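Local atomic coordinates of diaminopimelate decarboxylase (Methanocaldococcus jannaschii, PDB entry 1TWI), a protein that catalyses the pyridoxal 5'-phosphate-dependent decarboxylation of meso-diaminopimelate to L-lysine, the last step of lysine biosynthesis by the diaminopimelate pathway. Residues Ala75-Leu80 with Lys99-Pro104; Glu38-Asn43 with Ser294-Ala299; Leu141-Ala146 with Met199-Val204. One frame throughout, in Å; residues are numbered along the deposited sequence.

Contact 1. Residues Ala75-Leu80 with Lys99-Pro104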
loop_
_atom_site.group_PDB
_atom_site.type_symbol
_atom_site.label_atom_id
_atom_site.label_comp_id
_atom_site.label_asym_id
_atom_site.label_seq_id
_atom_site.Cartn_x
_atom_site.Cartn_y
_atom_site.Cartn_z
ATOM N N ALA A 75 1.438 -10.933 18.654
ATOM C CA ALA A 75 2.546 -11.323 19.559
ATOM C C ALA A 75 3.346 -10.063 19.968
ATOM O O ALA A 75 3.781 -9.938 21.129
ATOM C CB ALA A 75 3.500 -12.346 18.884
ATOM N N ILE A 76 3.550 -9.159 19.008
ATOM C CA ILE A 76 4.339 -7.937 19.286
ATOM C C ILE A 76 3.619 -7.067 20.321
ATOM O O ILE A 76 4.246 -6.545 21.243
ATOM C CB ILE A 76 4.592 -7.107 17.974
ATOM C CG1 ILE A 76 5.417 -7.939 16.969
ATOM C CG2 ILE A 76 5.303 -5.767 18.301
ATOM C CD1 ILE A 76 6.709 -8.543 17.578
ATOM N N THR A 77 2.296 -6.891 20.161
ATOM C CA THR A 77 1.534 -6.083 21.099
ATOM C C THR A 77 1.450 -6.782 22.469
ATOM O O THR A 77 1.488 -6.118 23.512
ATOM C CB THR A 77 0.097 -5.740 20.538
ATOM O OG1 THR A 77 -0.617 -6.948 20.286
ATOM C CG2 THR A 77 0.205 -4.925 19.242
ATOM N N ARG A 78 1.372 -8.113 22.496
ATOM C CA ARG A 78 1.352 -8.777 23.801
ATOM C C ARG A 78 2.704 -8.620 24.482
ATOM O O ARG A 78 2.758 -8.463 25.702
ATOM C CB ARG A 78 0.941 -10.279 23.690
ATOM C CG ARG A 78 -0.569 -10.396 23.434
ATOM C CD ARG A 78 -1.142 -11.803 23.439
ATOM N NE ARG A 78 -1.189 -12.346 24.794
ATOM C CZ ARG A 78 -2.149 -12.151 25.703
ATOM N NH1 ARG A 78 -3.240 -11.406 25.481
ATOM N NH2 ARG A 78 -2.001 -12.738 26.877
ATOM N N LEU A 79 3.781 -8.669 23.692
ATOM C CA LEU A 79 5.133 -8.479 24.250
ATOM C C LEU A 79 5.172 -7.102 24.887
ATOM O O LEU A 79 5.536 -6.945 26.075
ATOM C CB LEU A 79 6.183 -8.534 23.128
ATOM C CG LEU A 79 7.642 -8.101 23.509
ATOM C CD1 LEU A 79 8.257 -8.975 24.696
ATOM C CD2 LEU A 79 8.504 -8.137 22.228
ATOM N N LEU A 80 4.824 -6.073 24.087
ATOM C CA LEU A 80 4.845 -4.717 24.602
ATOM C C LEU A 80 3.936 -4.537 25.837
ATOM O O LEU A 80 4.360 -3.901 26.808
ATOM C CB LEU A 80 4.562 -3.682 23.461
ATOM C CG LEU A 80 5.829 -3.534 22.600
ATOM C CD1 LEU A 80 5.483 -2.922 21.235
ATOM C CD2 LEU A 80 6.840 -2.658 23.381
ATOM N N LYS A 99 -6.889 -4.336 23.769
ATOM C CA LYS A 99 -7.611 -4.990 24.866
ATOM C C LYS A 99 -7.325 -6.484 24.842
ATOM O O LYS A 99 -7.105 -7.046 25.901
ATOM C CB LYS A 99 -9.124 -4.735 24.794
ATOM C CG LYS A 99 -9.542 -3.292 24.971
ATOM C CD LYS A 99 -9.173 -2.780 26.331
ATOM C CE LYS A 99 -10.214 -3.229 27.404
ATOM N NZ LYS A 99 -9.882 -2.706 28.772
ATOM N N LEU A 100 -7.318 -7.135 23.667
ATOM C CA LEU A 100 -6.988 -8.556 23.653
ATOM C C LEU A 100 -5.497 -8.760 24.035
ATOM O O LEU A 100 -5.079 -9.859 24.373
ATOM C CB LEU A 100 -7.244 -9.197 22.281
ATOM C CG LEU A 100 -8.764 -9.369 21.998
ATOM C CD1 LEU A 100 -8.944 -10.237 20.706
ATOM C CD2 LEU A 100 -9.469 -10.039 23.222
ATOM N N SER A 101 -4.704 -7.703 24.017
ATOM C CA SER A 101 -3.278 -7.888 24.363
ATOM C C SER A 101 -3.060 -7.630 25.860
ATOM O O SER A 101 -1.930 -7.690 26.345
ATOM C CB SER A 101 -2.426 -6.907 23.562
ATOM O OG SER A 101 -2.473 -7.227 22.174
ATOM N N ASN A 102 -4.147 -7.303 26.546
ATOM C CA ASN A 102 -4.149 -7.015 27.962
ATOM C C ASN A 102 -3.502 -5.696 28.397
ATOM O O ASN A 102 -2.992 -5.596 29.536
ATOM C CB ASN A 102 -3.491 -8.176 28.740
ATOM C CG ASN A 102 -4.181 -8.446 30.052
ATOM O OD1 ASN A 102 -5.410 -8.368 30.144
ATOM N ND2 ASN A 102 -3.402 -8.804 31.075
ATOM N N VAL A 103 -3.467 -4.721 27.496
ATOM C CA VAL A 103 -2.964 -3.382 27.840
ATOM C C VAL A 103 -4.025 -2.774 28.775
ATOM O O VAL A 103 -5.208 -2.764 28.465
ATOM C CB VAL A 103 -2.878 -2.441 26.599
ATOM C CG1 VAL A 103 -2.382 -1.058 27.026
ATOM C CG2 VAL A 103 -1.914 -3.030 25.550
ATOM N N PRO A 104 -3.624 -2.313 29.961
ATOM C CA PRO A 104 -4.553 -1.693 30.928
ATOM C C PRO A 104 -5.300 -0.489 30.254
ATOM O O PRO A 104 -4.694 0.336 29.540
ATOM C CB PRO A 104 -3.609 -1.187 32.026
ATOM C CG PRO A 104 -2.373 -2.059 31.927
ATOM C CD PRO A 104 -2.243 -2.392 30.468
HETATM O O HOH W 1 0.186 -9.541 26.940
#
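Ser101 OG has two polar partners: Thr77 OG1 at 2.7 Å and the carbonyl O of Ile97, in the last turn of the helix 92-100 that Ser101 follows. Leu74 O is also within hydrogen-bonding reach of Thr77 OG1, so the two hydroxyls form a short polar chain between the backbones of successive helices, in which the placement of the protons is not settled. The rotation of Thr77 puts OG1 between its backbone N and carbonyl carbon (chi1 59°), on the flank that faces Ser101.

Arg78 reaches across beside this pair. Its CG lies over Ser101, 3.8 Å from Ser101 CA, and the chain bends at chi3 (72°), where NE turns off the line of the methylenes. NH1 then comes to 2.6 Å from Leu100 O, which lies at the edge of the guanidinium, but the N-H points poorly (116°) and the bond is weak. The stronger hold comes from the second subunit, where Leu433 O accepts from NE; Leu434 O there takes a weak bond from NH2. A water lies over the centre of one guanidinium face, 3.7 Å above its plane, and donates to both Arg78 O (3.1 Å) and Ser101 O (2.9 Å), linking the two backbones.

Those carbonyls on the 99-104 side become available because helix 92-100 stops here. Asn102 takes positive phi, and its N bonds back to Lys99 O at 3.0 Å. Arg78 thus joins a helix end to the C-terminal residues of the partner chain at the dimer interface, while the hydroxyl pair links helix 74-82 to the Schellman motif that closes helix 92-100, successive outer helices of the α/β barrel.

Contact 2. Residues Glu38-Asn43 with Ser294-Ala299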
loop_
_atom_site.group_PDB
_atom_site.type_symbol
_atom_site.label_atom_id
_atom_site.label_comp_id
_atom_site.label_asym_id
_atom_site.label_seq_id
_atom_site.Cartn_x
_atom_site.Cartn_y
_atom_site.Cartn_z
ATOM N N GLU A 38 14.499 -9.219 21.820
ATOM C CA GLU A 38 15.425 -8.434 22.662
ATOM C C GLU A 38 15.602 -6.996 22.113
ATOM O O GLU A 38 15.730 -6.049 22.882
ATOM C CB GLU A 38 16.796 -9.157 22.738
ATOM C CG GLU A 38 17.900 -8.452 23.551
ATOM C CD GLU A 38 17.607 -8.299 25.056
ATOM O OE1 GLU A 38 16.752 -9.028 25.625
ATOM O OE2 GLU A 38 18.276 -7.433 25.673
ATOM N N GLN A 39 15.663 -6.816 20.799
ATOM C CA GLN A 39 15.804 -5.447 20.313
ATOM C C GLN A 39 14.575 -4.573 20.759
ATOM O O GLN A 39 14.723 -3.373 21.066
ATOM C CB GLN A 39 15.900 -5.418 18.768
ATOM C CG GLN A 39 16.144 -4.006 18.242
ATOM C CD GLN A 39 17.506 -3.482 18.718
ATOM O OE1 GLN A 39 17.602 -2.547 19.551
ATOM N NE2 GLN A 39 18.556 -4.114 18.238
ATOM N N ILE A 40 13.361 -5.146 20.736
ATOM C CA ILE A 40 12.190 -4.388 21.180
ATOM C C ILE A 40 12.349 -4.051 22.669
ATOM O O ILE A 40 12.042 -2.909 23.101
ATOM C CB ILE A 40 10.847 -5.170 20.953
ATOM C CG1 ILE A 40 10.608 -5.356 19.447
ATOM C CG2 ILE A 40 9.654 -4.382 21.571
ATOM C CD1 ILE A 40 9.423 -6.252 19.077
ATOM N N LYS A 41 12.817 -5.008 23.473
ATOM C CA LYS A 41 13.006 -4.711 24.907
ATOM C C LYS A 41 14.045 -3.623 25.076
ATOM O O LYS A 41 13.889 -2.728 25.932
ATOM C CB LYS A 41 13.486 -5.944 25.701
ATOM C CG LYS A 41 12.464 -7.127 25.710
ATOM C CD LYS A 41 13.030 -8.243 26.643
ATOM C CE LYS A 41 12.444 -9.569 26.299
ATOM N NZ LYS A 41 10.970 -9.561 26.498
ATOM N N ILE A 42 15.097 -3.689 24.286
ATOM C CA ILE A 42 16.130 -2.616 24.375
ATOM C C ILE A 42 15.554 -1.243 23.998
ATOM O O ILE A 42 15.775 -0.231 24.706
ATOM C CB ILE A 42 17.311 -2.918 23.426
ATOM C CG1 ILE A 42 18.129 -4.069 24.048
ATOM C CG2 ILE A 42 18.136 -1.586 23.159
ATOM C CD1 ILE A 42 19.119 -4.741 23.099
ATOM N N ASN A 43 14.798 -1.197 22.897
ATOM C CA ASN A 43 14.251 0.107 22.475
ATOM C C ASN A 43 13.289 0.670 23.532
ATOM O O ASN A 43 13.300 1.867 23.827
ATOM C CB ASN A 43 13.535 -0.035 21.098
ATOM C CG ASN A 43 14.508 -0.361 19.960
ATOM O OD1 ASN A 43 15.734 -0.227 20.122
ATOM N ND2 ASN A 43 13.980 -0.793 18.803
ATOM N N SER A 294 10.214 4.296 16.590
ATOM C CA SER A 294 11.353 4.142 17.495
ATOM C C SER A 294 11.280 3.001 18.529
ATOM O O SER A 294 12.254 2.771 19.289
ATOM C CB SER A 294 11.709 5.497 18.177
ATOM O OG SER A 294 10.616 6.003 18.911
ATOM N N LEU A 295 10.136 2.305 18.614
ATOM C CA LEU A 295 10.118 1.115 19.458
ATOM C C LEU A 295 10.330 -0.156 18.650
ATOM O O LEU A 295 10.934 -1.100 19.155
ATOM C CB LEU A 295 8.799 0.898 20.208
ATOM C CG LEU A 295 8.636 1.879 21.374
ATOM C CD1 LEU A 295 7.330 1.610 22.026
ATOM C CD2 LEU A 295 9.814 1.716 22.370
ATOM N N VAL A 296 9.815 -0.218 17.423
ATOM C CA VAL A 296 9.919 -1.473 16.707
ATOM C C VAL A 296 10.697 -1.552 15.406
ATOM O O VAL A 296 11.052 -2.644 14.991
ATOM C CB VAL A 296 8.477 -2.075 16.462
ATOM C CG1 VAL A 296 7.762 -2.276 17.831
ATOM C CG2 VAL A 296 7.602 -1.104 15.559
ATOM N N ALA A 297 10.971 -0.420 14.762
ATOM C CA ALA A 297 11.612 -0.481 13.468
ATOM C C ALA A 297 12.907 -1.259 13.415
ATOM O O ALA A 297 13.060 -2.127 12.551
ATOM C CB ALA A 297 11.876 0.985 12.912
ATOM N N THR A 298 13.842 -0.929 14.311
ATOM C CA THR A 298 15.164 -1.584 14.285
ATOM C C THR A 298 15.125 -3.056 14.725
ATOM O O THR A 298 16.132 -3.739 14.645
ATOM C CB THR A 298 16.180 -0.838 15.219
ATOM O OG1 THR A 298 15.673 -0.807 16.536
ATOM C CG2 THR A 298 16.399 0.598 14.736
ATOM N N ALA A 299 13.978 -3.533 15.223
ATOM C CA ALA A 299 13.882 -4.926 15.639
ATOM C C ALA A 299 13.501 -5.853 14.453
ATOM O O ALA A 299 13.583 -7.088 14.579
ATOM C CB ALA A 299 12.801 -5.082 16.765
HETATM O O HOH W 2 17.531 0.467 18.255
#
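The short helix 293-296, which begins at Arg293, the last of the cofactor-binding residues Glu290-Arg293, meets helix 37-58 through Asn43, whose amide spans Leu295 and Thr298. Both N-H groups of Asn43 ND2 are used: one points to Thr298 OG1 (2.8 Å, 160°) and the other to Leu295 O (3.1 Å, 162°). Each acceptor lies near the amide plane, so the two nearly straight bonds fix the rotation of the carboxamide; seen from Leu295, however, the donor stands well above the plane of the carbonyl. The first torsion of Asn43 (chi1 -67°) turns CG, and with it the amide, toward the 294-299 segment. Asn43 CB rests 3.4 Å from Leu295 O. A water 2.8 Å from Thr298 OG1 also approaches Asn43 OD1, on the side of the amide away from Leu295.

This is the seam between the barrel and the β-rich domain. Just past the contact the chain enters strand 300-311, which pairs antiparallel with strand 32-36, and Ala299 already shares a backbone hydrogen bond with Ser36. One turn before Asn43, apolar atoms take over. Ala299 CB is pressed against Ile40 CG1 at 3.5 Å, tighter than ordinary van der Waals contact, and lies 3.7 Å from Gln39 CB. Gln39 CG settles over Ala299 CA at 3.6 Å, its side chain crossing that of Thr298 at about a right angle. Leu295 closes the other end, its CD2 resting 3.8 Å from Asn43 O. Next to it is Ser294, close to the bound pyridoxal phosphate; its OG is hydrogen-bonded to Tyr47 OH, a little farther along helix 37-58.

Contact 3. Residues Leu141-Ala146 with Met199-Val204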
loop_
_atom_site.group_PDB
_atom_site.type_symbol
_atom_site.label_atom_id
_atom_site.label_comp_id
_atom_site.label_asym_id
_atom_site.label_seq_id
_atom_site.Cartn_x
_atom_site.Cartn_y
_atom_site.Cartn_z
ATOM N N LEU A 141 -20.001 14.413 19.167
ATOM C CA LEU A 141 -20.411 13.026 19.044
ATOM C C LEU A 141 -20.052 12.222 20.279
ATOM O O LEU A 141 -20.832 11.367 20.762
ATOM C CB LEU A 141 -19.789 12.405 17.769
ATOM C CG LEU A 141 -19.972 10.875 17.646
ATOM C CD1 LEU A 141 -21.465 10.529 17.489
ATOM C CD2 LEU A 141 -19.204 10.389 16.392
ATOM N N ILE A 142 -18.877 12.481 20.857
ATOM C CA ILE A 142 -18.500 11.727 22.056
ATOM C C ILE A 142 -19.441 12.062 23.235
ATOM O O ILE A 142 -19.869 11.164 23.985
ATOM C CB ILE A 142 -17.034 12.062 22.504
ATOM C CG1 ILE A 142 -16.027 11.429 21.503
ATOM C CG2 ILE A 142 -16.784 11.583 23.910
ATOM C CD1 ILE A 142 -14.554 12.010 21.663
ATOM N N ASN A 143 -19.744 13.350 23.420
ATOM C CA ASN A 143 -20.601 13.743 24.550
ATOM C C ASN A 143 -22.026 13.128 24.324
ATOM O O ASN A 143 -22.642 12.629 25.257
ATOM C CB ASN A 143 -20.672 15.285 24.617
ATOM C CG ASN A 143 -21.541 15.783 25.731
ATOM O OD1 ASN A 143 -22.559 16.420 25.462
ATOM N ND2 ASN A 143 -21.164 15.516 26.983
ATOM N N GLU A 144 -22.526 13.170 23.085
ATOM C CA GLU A 144 -23.855 12.600 22.796
ATOM C C GLU A 144 -23.843 11.071 23.022
ATOM O O GLU A 144 -24.790 10.499 23.558
ATOM C CB GLU A 144 -24.265 12.903 21.347
ATOM C CG GLU A 144 -24.785 14.335 21.090
ATOM C CD GLU A 144 -24.804 14.669 19.580
ATOM O OE1 GLU A 144 -25.169 15.822 19.199
ATOM O OE2 GLU A 144 -24.441 13.765 18.765
ATOM N N THR A 145 -22.764 10.397 22.621
ATOM C CA THR A 145 -22.683 8.942 22.793
ATOM C C THR A 145 -22.550 8.549 24.265
ATOM O O THR A 145 -23.197 7.582 24.754
ATOM C CB THR A 145 -21.504 8.400 21.955
ATOM O OG1 THR A 145 -21.731 8.793 20.599
ATOM C CG2 THR A 145 -21.416 6.889 22.063
ATOM N N ALA A 146 -21.716 9.293 24.984
ATOM C CA ALA A 146 -21.541 9.062 26.416
ATOM C C ALA A 146 -22.931 9.251 27.079
ATOM O O ALA A 146 -23.315 8.494 27.979
ATOM C CB ALA A 146 -20.511 10.116 26.997
ATOM N N MET A 199 -20.168 20.697 28.711
ATOM C CA MET A 199 -20.902 19.461 28.431
ATOM C C MET A 199 -21.000 18.626 29.697
ATOM O O MET A 199 -20.101 18.663 30.509
ATOM C CB MET A 199 -20.185 18.671 27.344
ATOM C CG MET A 199 -20.422 19.283 26.014
ATOM S SD MET A 199 -19.306 18.561 24.835
ATOM C CE MET A 199 -19.900 19.352 23.419
ATOM N N GLU A 200 -22.072 17.845 29.852
ATOM C CA GLU A 200 -22.233 17.056 31.058
ATOM C C GLU A 200 -21.696 15.664 31.005
ATOM O O GLU A 200 -21.575 15.030 32.053
ATOM C CB GLU A 200 -23.723 16.977 31.416
ATOM C CG GLU A 200 -24.379 18.342 31.343
ATOM C CD GLU A 200 -25.845 18.349 31.856
ATOM O OE1 GLU A 200 -26.677 17.525 31.365
ATOM O OE2 GLU A 200 -26.150 19.177 32.750
ATOM N N TYR A 201 -21.370 15.153 29.819
ATOM C CA TYR A 201 -20.913 13.769 29.750
ATOM C C TYR A 201 -19.471 13.538 29.347
ATOM O O TYR A 201 -19.140 12.454 28.922
ATOM C CB TYR A 201 -21.864 12.938 28.829
ATOM C CG TYR A 201 -23.328 13.094 29.226
ATOM C CD1 TYR A 201 -24.054 14.199 28.817
ATOM C CD2 TYR A 201 -23.933 12.199 30.107
ATOM C CE1 TYR A 201 -25.354 14.420 29.291
ATOM C CE2 TYR A 201 -25.231 12.405 30.578
ATOM C CZ TYR A 201 -25.925 13.518 30.167
ATOM O OH TYR A 201 -27.220 13.771 30.614
ATOM N N VAL A 202 -18.615 14.547 29.480
ATOM C CA VAL A 202 -17.193 14.338 29.138
ATOM C C VAL A 202 -16.433 14.954 30.305
ATOM O O VAL A 202 -16.958 15.823 31.006
ATOM C CB VAL A 202 -16.747 15.002 27.765
ATOM C CG1 VAL A 202 -17.602 14.435 26.584
ATOM C CG2 VAL A 202 -16.876 16.562 27.825
ATOM N N ASN A 203 -15.206 14.479 30.479
ATOM C CA ASN A 203 -14.299 14.873 31.517
ATOM C C ASN A 203 -12.976 15.226 30.826
ATOM O O ASN A 203 -12.324 14.335 30.248
ATOM C CB ASN A 203 -14.120 13.673 32.462
ATOM C CG ASN A 203 -13.038 13.884 33.488
ATOM O OD1 ASN A 203 -12.100 13.068 33.583
ATOM N ND2 ASN A 203 -13.149 14.935 34.259
ATOM N N VAL A 204 -12.608 16.511 30.901
ATOM C CA VAL A 204 -11.383 17.071 30.290
ATOM C C VAL A 204 -10.169 16.595 31.051
ATOM O O VAL A 204 -10.026 16.952 32.227
ATOM C CB VAL A 204 -11.419 18.641 30.319
ATOM C CG1 VAL A 204 -10.100 19.208 29.715
ATOM C CG2 VAL A 204 -12.604 19.152 29.467
#
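Asn143 CG is turned anti to its backbone N (chi1 179°), and Met199 CG lies anti to its own carbonyl carbon (chi1 -76°) with the thioether chain extended beyond it; these two rotations lay the side chains obliquely across each other. Met199 SD comes to 3.6 Å from Asn143 CB, and Met199 CB to 3.6 Å from Asn143 CG, so the thioether arm covers the asparagine from its root to its amide carbon. The amide reaches on into the turn before strand 202-208, where its end meets Tyr201 near the backbone N and at the ring's edge, the amide and ring planes 49° apart.

Val202 CG1 packs beside it, 3.7 Å from Asn143 CA, and also touches Ile142 CG2 at 4.0 Å, the two side chains crossing at about a right angle. One turn on in helix 136-149, Ala146 CB packs on Tyr201 CB at 3.6 Å and lies 3.3 Å from Tyr201 O. Behind this layer runs strand 153-160, whose Val155 touches both Ile142 and Val202. Helix 136-149, the crossover between parallel strands 130-133 and 153-160, thus packs against the start of strand 202-208, which pairs with 153-160.

No salt bridge crosses between the segments. Apolar groups surround one carboxamide, whose end, modelled as Asn143 ND2, lies 2.9 Å from Tyr201 N, so the polar turn and the apolar flank both contribute to the cohesion.

In the fold
Contacts 1 and 2 are neighbours, their centres 16 Å apart, and they touch: Ile40 of helix 37-58 packs on Ile76, Leu79 and Leu80 of helix 74-82. Contact 3 stands off on the far part of the barrel, its centre 28 Å from that of contact 1 and 37 Å from that of contact 2. Along the chain contact 2 encloses both others, since 38-43 precedes and 294-299 follows them; within that loop contact 1 closes before contact 3 opens. Contacts 1 and 3 join pieces of the barrel wall around its parallel sheet, whereas contact 2 brings the chain's entry to and exit from the barrel together, next to the cofactor site and the β-rich domain.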